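Local coordinates for beta-glucosidase (Chaetomella raphigera, PDB 6JXG), which probably hydrolyses terminal, non-reducing beta-D-glucosyl residues, releasing beta-D-glucose, as a secreted glycoside hydrolase family 3 enzyme of cellulose degradation, at residues T581-S592 with V613-G624. Sequence-based numbering, arbitrary orientation.
Sequences TFQYSQLTAKYS and VATVTAKVTNSG
Over one face of the Y584 ring lies V620 CG2, 4.2 Å from CD1 and offset toward the rim, while the F582 ring meets V620 CG1 obliquely, so each branch of the valine serves one aromatic. At the other end of the pair, the Y591 ring runs alongside V613, CE2 4.0 Å from V613 CB. These rings belong to adjacent antiparallel strands of a three-stranded sheet that packs on a four-stranded one, a beta sandwich consistent with the family's fibronectin type III-like domain. Y584, L587, A589 and V616 touch strand 692-698, and Y584 and Y591 touch strand 704-711, an interior suited to apolar and aromatic groups; E630 OE1 on strand 628-637 satisfies the Y584 hydroxyl. Replacing Y591 with an alanine would probably open a gap beside V613 and leave L710 without its aromatic neighbour.

A beta bulge between S585 and T588 shifts the register by one; Q586, with positive phi and psi, makes the kink. The opposite face carries Q583, S585, T588, T617, K619 and T621, none buried, where polar side chains can meet water. One water hydrogen-bonds to S585 OG and to T621 OG1, which also bonds S663 OG, and donates to the backbone oxygens of Q583 and K619. Beyond the bulge, T588 and T617 form a hydrogen-bonded pair, and with each OG1 between backbone N and carbonyl carbon (chi1 68° and 75°) the hydroxyls meet, T588 OG1 to T617 OG1 2.5 Å.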
loop_
_atom_site.group_PDB
_atom_site.type_symbol
_atom_site.label_atom_id
_atom_site.label_comp_id
_atom_site.label_asym_id
_atom_site.label_seq_id
_atom_site.Cartn_x
_atom_site.Cartn_y
_atom_site.Cartn_z
ATOM N N THR A 581 -23.666 -16.236 0.501
ATOM C CA THR A 581 -22.722 -17.361 0.493
ATOM C C THR A 581 -22.386 -17.707 -0.926
ATOM O O THR A 581 -23.142 -17.458 -1.834
ATOM C CB THR A 581 -23.335 -18.615 1.191
ATOM O OG1 THR A 581 -24.593 -18.992 0.567
ATOM C CG2 THR A 581 -23.567 -18.364 2.648
ATOM N N PHE A 582 -21.224 -18.307 -1.123
ATOM C CA PHE A 582 -20.767 -18.723 -2.418
ATOM C C PHE A 582 -20.294 -20.186 -2.390
ATOM O O PHE A 582 -19.763 -20.696 -1.391
ATOM C CB PHE A 582 -19.601 -17.826 -2.811
ATOM C CG PHE A 582 -19.962 -16.405 -2.874
ATOM C CD1 PHE A 582 -20.477 -15.868 -4.037
ATOM C CD2 PHE A 582 -19.774 -15.585 -1.782
ATOM C CE1 PHE A 582 -20.818 -14.505 -4.096
ATOM C CE2 PHE A 582 -20.120 -14.253 -1.822
ATOM C CZ PHE A 582 -20.630 -13.715 -2.986
ATOM N N GLN A 583 -20.518 -20.849 -3.506
ATOM C CA GLN A 583 -20.083 -22.216 -3.719
ATOM C C GLN A 583 -19.173 -22.306 -4.917
ATOM O O GLN A 583 -19.367 -21.598 -5.887
ATOM C CB GLN A 583 -21.269 -23.133 -3.911
ATOM C CG GLN A 583 -22.027 -23.332 -2.601
ATOM C CD GLN A 583 -23.371 -23.978 -2.833
ATOM O OE1 GLN A 583 -23.804 -24.138 -3.972
ATOM N NE2 GLN A 583 -24.056 -24.307 -1.753
ATOM N N TYR A 584 -18.165 -23.155 -4.824
ATOM C CA TYR A 584 -17.142 -23.197 -5.845
ATOM C C TYR A 584 -17.160 -24.583 -6.492
ATOM O O TYR A 584 -17.338 -25.566 -5.792
ATOM C CB TYR A 584 -15.805 -23.027 -5.195
ATOM C CG TYR A 584 -15.405 -21.662 -4.731
ATOM C CD1 TYR A 584 -14.228 -21.066 -5.214
ATOM C CD2 TYR A 584 -16.106 -21.022 -3.727
ATOM C CE1 TYR A 584 -13.779 -19.846 -4.731
ATOM C CE2 TYR A 584 -15.708 -19.759 -3.306
ATOM C CZ TYR A 584 -14.534 -19.207 -3.782
ATOM O OH TYR A 584 -14.154 -17.963 -3.396
ATOM N N SER A 585 -16.953 -24.670 -7.783
ATOM C CA SER A 585 -16.841 -25.943 -8.439
ATOM C C SER A 585 -16.052 -25.799 -9.741
ATOM O O SER A 585 -15.578 -24.716 -10.097
ATOM C CB SER A 585 -18.219 -26.523 -8.722
ATOM O OG SER A 585 -18.920 -25.692 -9.600
ATOM N N GLN A 586 -15.952 -26.910 -10.454
ATOM C CA GLN A 586 -15.421 -26.932 -11.818
ATOM C C GLN A 586 -14.015 -26.355 -11.972
ATOM O O GLN A 586 -13.781 -25.430 -12.738
ATOM C CB GLN A 586 -16.429 -26.254 -12.743
ATOM C CG GLN A 586 -17.688 -27.114 -12.905
ATOM C CD GLN A 586 -18.590 -26.647 -14.027
ATOM O OE1 GLN A 586 -18.114 -26.302 -15.134
ATOM N NE2 GLN A 586 -19.889 -26.632 -13.770
ATOM N N LEU A 587 -13.051 -26.887 -11.240
ATOM C CA LEU A 587 -11.717 -26.365 -11.356
ATOM C C LEU A 587 -11.143 -26.824 -12.680
ATOM O O LEU A 587 -11.278 -27.970 -13.014
ATOM C CB LEU A 587 -10.878 -27.007 -10.303
ATOM C CG LEU A 587 -9.676 -26.419 -9.628
ATOM C CD1 LEU A 587 -8.614 -27.438 -9.437
ATOM C CD2 LEU A 587 -9.126 -25.141 -10.120
ATOM N N THR A 588 -10.455 -25.954 -13.405
ATOM C CA THR A 588 -9.608 -26.346 -14.551
ATOM C C THR A 588 -8.194 -25.814 -14.340
ATOM O O THR A 588 -8.030 -24.788 -13.703
ATOM C CB THR A 588 -10.173 -25.813 -15.878
ATOM O OG1 THR A 588 -10.052 -24.400 -15.903
ATOM C CG2 THR A 588 -11.615 -26.173 -15.998
ATOM N N ALA A 589 -7.199 -26.453 -14.927
ATOM C CA ALA A 589 -5.831 -26.024 -14.847
ATOM C C ALA A 589 -5.187 -26.488 -16.112
ATOM O O ALA A 589 -5.414 -27.632 -16.502
ATOM C CB ALA A 589 -5.124 -26.660 -13.659
ATOM N N LYS A 590 -4.489 -25.600 -16.819
ATOM C CA LYS A 590 -3.911 -25.956 -18.118
ATOM C C LYS A 590 -2.602 -25.208 -18.296
ATOM O O LYS A 590 -2.533 -24.014 -18.113
ATOM C CB LYS A 590 -4.872 -25.602 -19.245
ATOM C CG LYS A 590 -4.239 -25.604 -20.637
ATOM C CD LYS A 590 -5.278 -25.333 -21.741
ATOM C CE LYS A 590 -5.736 -26.654 -22.360
ATOM N NZ LYS A 590 -6.102 -26.529 -23.799
ATOM N N TYR A 591 -1.546 -25.928 -18.613
ATOM C CA TYR A 591 -0.310 -25.285 -18.993
ATOM C C TYR A 591 -0.519 -24.817 -20.469
ATOM O O TYR A 591 -0.736 -25.614 -21.350
ATOM C CB TYR A 591 0.784 -26.329 -18.778
ATOM C CG TYR A 591 1.929 -25.922 -17.887
ATOM C CD1 TYR A 591 2.330 -26.666 -16.767
ATOM C CD2 TYR A 591 2.661 -24.831 -18.221
ATOM C CE1 TYR A 591 3.417 -26.252 -15.963
ATOM C CE2 TYR A 591 3.751 -24.420 -17.471
ATOM C CZ TYR A 591 4.142 -25.097 -16.346
ATOM O OH TYR A 591 5.335 -24.561 -15.724
ATOM N N SER A 592 -0.516 -23.531 -20.753
ATOM C CA SER A 592 -0.694 -23.095 -22.086
ATOM C C SER A 592 0.666 -22.873 -22.790
ATOM O O SER A 592 0.714 -22.787 -23.995
ATOM C CB SER A 592 -1.557 -21.856 -22.109
ATOM O OG SER A 592 -1.026 -20.869 -21.242
ATOM N N VAL A 613 2.143 -18.605 -18.573
ATOM C CA VAL A 613 2.423 -20.014 -18.915
ATOM C C VAL A 613 1.264 -20.945 -18.602
ATOM O O VAL A 613 1.226 -22.056 -19.106
ATOM C CB VAL A 613 3.736 -20.521 -18.287
ATOM C CG1 VAL A 613 4.907 -19.670 -18.825
ATOM C CG2 VAL A 613 3.735 -20.434 -16.780
ATOM N N ALA A 614 0.301 -20.517 -17.785
ATOM C CA ALA A 614 -0.783 -21.419 -17.377
ATOM C C ALA A 614 -1.976 -20.628 -16.930
ATOM O O ALA A 614 -1.867 -19.465 -16.579
ATOM C CB ALA A 614 -0.322 -22.299 -16.224
ATOM N N THR A 615 -3.151 -21.252 -16.966
ATOM C CA THR A 615 -4.339 -20.593 -16.533
ATOM C C THR A 615 -5.186 -21.590 -15.744
ATOM O O THR A 615 -5.285 -22.758 -16.130
ATOM C CB THR A 615 -5.153 -20.157 -17.753
ATOM O OG1 THR A 615 -4.461 -19.118 -18.410
ATOM C CG2 THR A 615 -6.481 -19.567 -17.355
ATOM N N VAL A 616 -5.787 -21.098 -14.656
ATOM C CA VAL A 616 -6.641 -21.887 -13.783
ATOM C C VAL A 616 -8.016 -21.202 -13.774
ATOM O O VAL A 616 -8.074 -19.920 -13.794
ATOM C CB VAL A 616 -6.035 -21.916 -12.358
ATOM C CG1 VAL A 616 -6.987 -22.492 -11.326
ATOM C CG2 VAL A 616 -4.682 -22.605 -12.370
ATOM N N THR A 617 -9.118 -21.999 -13.796
ATOM C CA THR A 617 -10.408 -21.430 -13.655
ATOM C C THR A 617 -11.255 -22.170 -12.666
ATOM O O THR A 617 -10.939 -23.290 -12.269
ATOM C CB THR A 617 -11.208 -21.271 -14.967
ATOM O OG1 THR A 617 -11.703 -22.538 -15.404
ATOM C CG2 THR A 617 -10.307 -20.639 -16.064
ATOM N N ALA A 618 -12.345 -21.518 -12.289
ATOM C CA ALA A 618 -13.352 -22.171 -11.450
ATOM C C ALA A 618 -14.669 -21.498 -11.643
ATOM O O ALA A 618 -14.753 -20.347 -12.154
ATOM C CB ALA A 618 -12.944 -22.179 -9.964
ATOM N N LYS A 619 -15.718 -22.219 -11.258
ATOM C CA LYS A 619 -17.052 -21.661 -11.272
ATOM C C LYS A 619 -17.466 -21.277 -9.864
ATOM O O LYS A 619 -17.315 -22.093 -8.924
ATOM C CB LYS A 619 -18.084 -22.667 -11.814
ATOM C CG LYS A 619 -19.513 -22.151 -11.693
ATOM C CD LYS A 619 -20.384 -22.890 -12.696
ATOM C CE LYS A 619 -20.877 -24.227 -12.229
ATOM N NZ LYS A 619 -21.702 -23.934 -11.052
ATOM N N VAL A 620 -18.019 -20.050 -9.718
ATOM C CA VAL A 620 -18.445 -19.582 -8.409
ATOM C C VAL A 620 -19.930 -19.249 -8.550
ATOM O O VAL A 620 -20.380 -18.692 -9.603
ATOM C CB VAL A 620 -17.731 -18.273 -8.034
ATOM C CG1 VAL A 620 -18.243 -17.742 -6.721
ATOM C CG2 VAL A 620 -16.229 -18.515 -7.955
ATOM N N THR A 621 -20.685 -19.643 -7.521
ATOM C CA THR A 621 -22.132 -19.546 -7.513
ATOM C C THR A 621 -22.530 -18.866 -6.257
ATOM O O THR A 621 -22.053 -19.251 -5.190
ATOM C CB THR A 621 -22.751 -20.951 -7.476
ATOM O OG1 THR A 621 -22.437 -21.622 -8.727
ATOM C CG2 THR A 621 -24.235 -20.858 -7.367
ATOM N N ASN A 622 -23.397 -17.874 -6.382
ATOM C CA ASN A 622 -24.027 -17.239 -5.230
ATOM C C ASN A 622 -25.157 -18.148 -4.781
ATOM O O ASN A 622 -26.167 -18.261 -5.476
ATOM C CB ASN A 622 -24.583 -15.860 -5.601
ATOM C CG ASN A 622 -25.245 -15.136 -4.444
ATOM O OD1 ASN A 622 -25.628 -15.734 -3.453
ATOM N ND2 ASN A 622 -25.349 -13.793 -4.568
ATOM N N SER A 623 -24.969 -18.758 -3.606
ATOM C CA SER A 623 -25.863 -19.785 -3.082
ATOM C C SER A 623 -26.824 -19.159 -2.072
ATOM O O SER A 623 -27.625 -19.864 -1.472
ATOM C CB SER A 623 -25.025 -20.921 -2.464
ATOM O OG SER A 623 -24.128 -20.405 -1.521
ATOM N N GLY A 624 -26.787 -17.838 -1.889
ATOM C CA GLY A 624 -27.634 -17.196 -0.905
ATOM C C GLY A 624 -28.712 -16.387 -1.542
ATOM O O GLY A 624 -29.049 -16.597 -2.684
HETATM O O HOH W 1 -20.129 -23.169 -8.191
HETATM O O HOH W 2 -23.096 -22.525 0.206
HETATM O O HOH W 3 -14.194 -23.329 -14.532
HETATM O O HOH W 4 -7.782 -23.584 -17.128
#